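Side-chain contact in glutathione S-transferase domain (Burkholderia graminis, PDB 4MF5), which binds glutathione and probably transfers it to electrophilic substrates: residues A[188-191]-A[195-198]. Numbering follows the deposited sequence.
Sequences QRLE and WILG
Arg189 holds CG anti to the backbone N (chi1 176°) and bends at chi2 (64°), which delivers its guanidinium to the carbonyl of Ile196. In Leu190, CG sits beside the backbone N and anti to the carbonyl carbon, and CD2 reaches the peptide linking Trp195 to Ile196. The guanidinium meets Ile196 O side-on, with its edge. NE donates at 2.8 Å to Ile196 O, and NH1 of the same Arg189 donates to this oxygen at 3.0 Å. The oxygen lies close to the guanidinium plane. Both bonds are bent, with 148° at the NE hydrogen, as expected when two N-H groups share one acceptor. The contact ties the C-terminal end of helix 170-190 to the loop leading into helix 203-216, within the all-helical C-terminal domain of the GST fold. Trp195 to Gly198 form a type I beta turn, closed by a hydrogen bond from Gly198 N to Trp195 O (2.9 Å). Leu190 CD2 packs 3.6 Å from Trp195 C and 4.1 Å from Ile196 CG1. Helix 203-216 adds Asp205, whose OD1 accepts from Ile196 N. Glu136 of helix 131-161 forms a salt bridge with Arg189 NH1, which probably helps hold the guanidinium in place.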
loop_
_atom_site.group_PDB
_atom_site.type_symbol
_atom_site.label_atom_id
_atom_site.label_comp_id
_atom_site.label_asym_id
_atom_site.label_seq_id
_atom_site.Cartn_x
_atom_site.Cartn_y
_atom_site.Cartn_z
ATOM N N GLN A 188 -5.099 -16.590 -10.590
ATOM C CA GLN A 188 -4.342 -16.641 -11.833
ATOM C C GLN A 188 -2.857 -16.512 -11.603
ATOM O O GLN A 188 -2.086 -17.155 -12.273
ATOM C CB GLN A 188 -4.847 -15.586 -12.821
ATOM C CG GLN A 188 -4.205 -15.669 -14.171
ATOM C CD GLN A 188 -4.458 -17.042 -14.803
ATOM O OE1 GLN A 188 -5.620 -17.431 -14.979
ATOM N NE2 GLN A 188 -3.385 -17.817 -15.044
ATOM N N ARG A 189 -2.455 -15.690 -10.639
ATOM C CA ARG A 189 -1.047 -15.538 -10.341
ATOM C C ARG A 189 -0.440 -16.827 -9.786
ATOM O O ARG A 189 0.706 -17.187 -10.075
ATOM C CB ARG A 189 -0.854 -14.383 -9.362
ATOM C CG ARG A 189 0.561 -14.199 -8.899
ATOM C CD ARG A 189 1.472 -13.832 -10.016
ATOM N NE ARG A 189 2.808 -13.789 -9.526
ATOM C CZ ARG A 189 3.856 -13.463 -10.263
ATOM N NH1 ARG A 189 5.060 -13.514 -9.709
ATOM N NH2 ARG A 189 3.705 -13.063 -11.523
ATOM N N LEU A 190 -1.203 -17.528 -8.958
ATOM C CA LEU A 190 -0.720 -18.745 -8.311
ATOM C C LEU A 190 -0.752 -19.952 -9.223
ATOM O O LEU A 190 -0.170 -20.986 -8.875
ATOM C CB LEU A 190 -1.509 -19.015 -7.035
ATOM C CG LEU A 190 -1.189 -18.054 -5.897
ATOM C CD1 LEU A 190 -2.269 -18.189 -4.826
ATOM C CD2 LEU A 190 0.182 -18.282 -5.303
ATOM N N GLU A 191 -1.388 -19.860 -10.390
ATOM C CA GLU A 191 -1.387 -20.966 -11.322
ATOM C C GLU A 191 0.035 -21.252 -11.748
ATOM O O GLU A 191 0.720 -20.391 -12.295
ATOM C CB GLU A 191 -2.271 -20.635 -12.521
ATOM C CG GLU A 191 -2.329 -21.716 -13.576
ATOM C CD GLU A 191 -2.813 -23.044 -13.040
ATOM O OE1 GLU A 191 -3.693 -23.082 -12.156
ATOM O OE2 GLU A 191 -2.312 -24.074 -13.544
ATOM N N TRP A 195 4.143 -20.174 -4.557
ATOM C CA TRP A 195 3.873 -18.980 -3.782
ATOM C C TRP A 195 3.738 -17.813 -4.760
ATOM O O TRP A 195 3.941 -17.960 -5.974
ATOM C CB TRP A 195 5.007 -18.748 -2.761
ATOM C CG TRP A 195 5.079 -19.784 -1.713
ATOM C CD1 TRP A 195 6.029 -20.746 -1.577
ATOM C CD2 TRP A 195 4.150 -19.989 -0.641
ATOM N NE1 TRP A 195 5.765 -21.537 -0.497
ATOM C CE2 TRP A 195 4.624 -21.080 0.111
ATOM C CE3 TRP A 195 2.964 -19.353 -0.246
ATOM C CZ2 TRP A 195 3.950 -21.551 1.240
ATOM C CZ3 TRP A 195 2.312 -19.814 0.873
ATOM C CH2 TRP A 195 2.798 -20.901 1.599
ATOM N N ILE A 196 3.408 -16.628 -4.246
ATOM C CA ILE A 196 3.133 -15.507 -5.125
ATOM C C ILE A 196 4.310 -15.182 -6.058
ATOM O O ILE A 196 4.107 -14.852 -7.229
ATOM C CB ILE A 196 2.635 -14.286 -4.329
ATOM C CG1 ILE A 196 1.250 -14.584 -3.768
ATOM C CG2 ILE A 196 2.638 -13.021 -5.178
ATOM C CD1 ILE A 196 0.800 -13.587 -2.713
ATOM N N LEU A 197 5.545 -15.269 -5.548
ATOM C CA LEU A 197 6.724 -14.972 -6.357
ATOM C C LEU A 197 7.316 -16.220 -7.011
ATOM O O LEU A 197 8.380 -16.133 -7.605
ATOM C CB LEU A 197 7.790 -14.255 -5.537
ATOM C CG LEU A 197 7.302 -12.943 -4.918
ATOM C CD1 LEU A 197 8.444 -12.281 -4.170
ATOM C CD2 LEU A 197 6.731 -11.989 -5.947
ATOM N N GLY A 198 6.648 -17.362 -6.952
ATOM C CA GLY A 198 7.169 -18.577 -7.571
ATOM C C GLY A 198 7.546 -19.576 -6.507
ATOM O O GLY A 198 6.773 -19.865 -5.590
#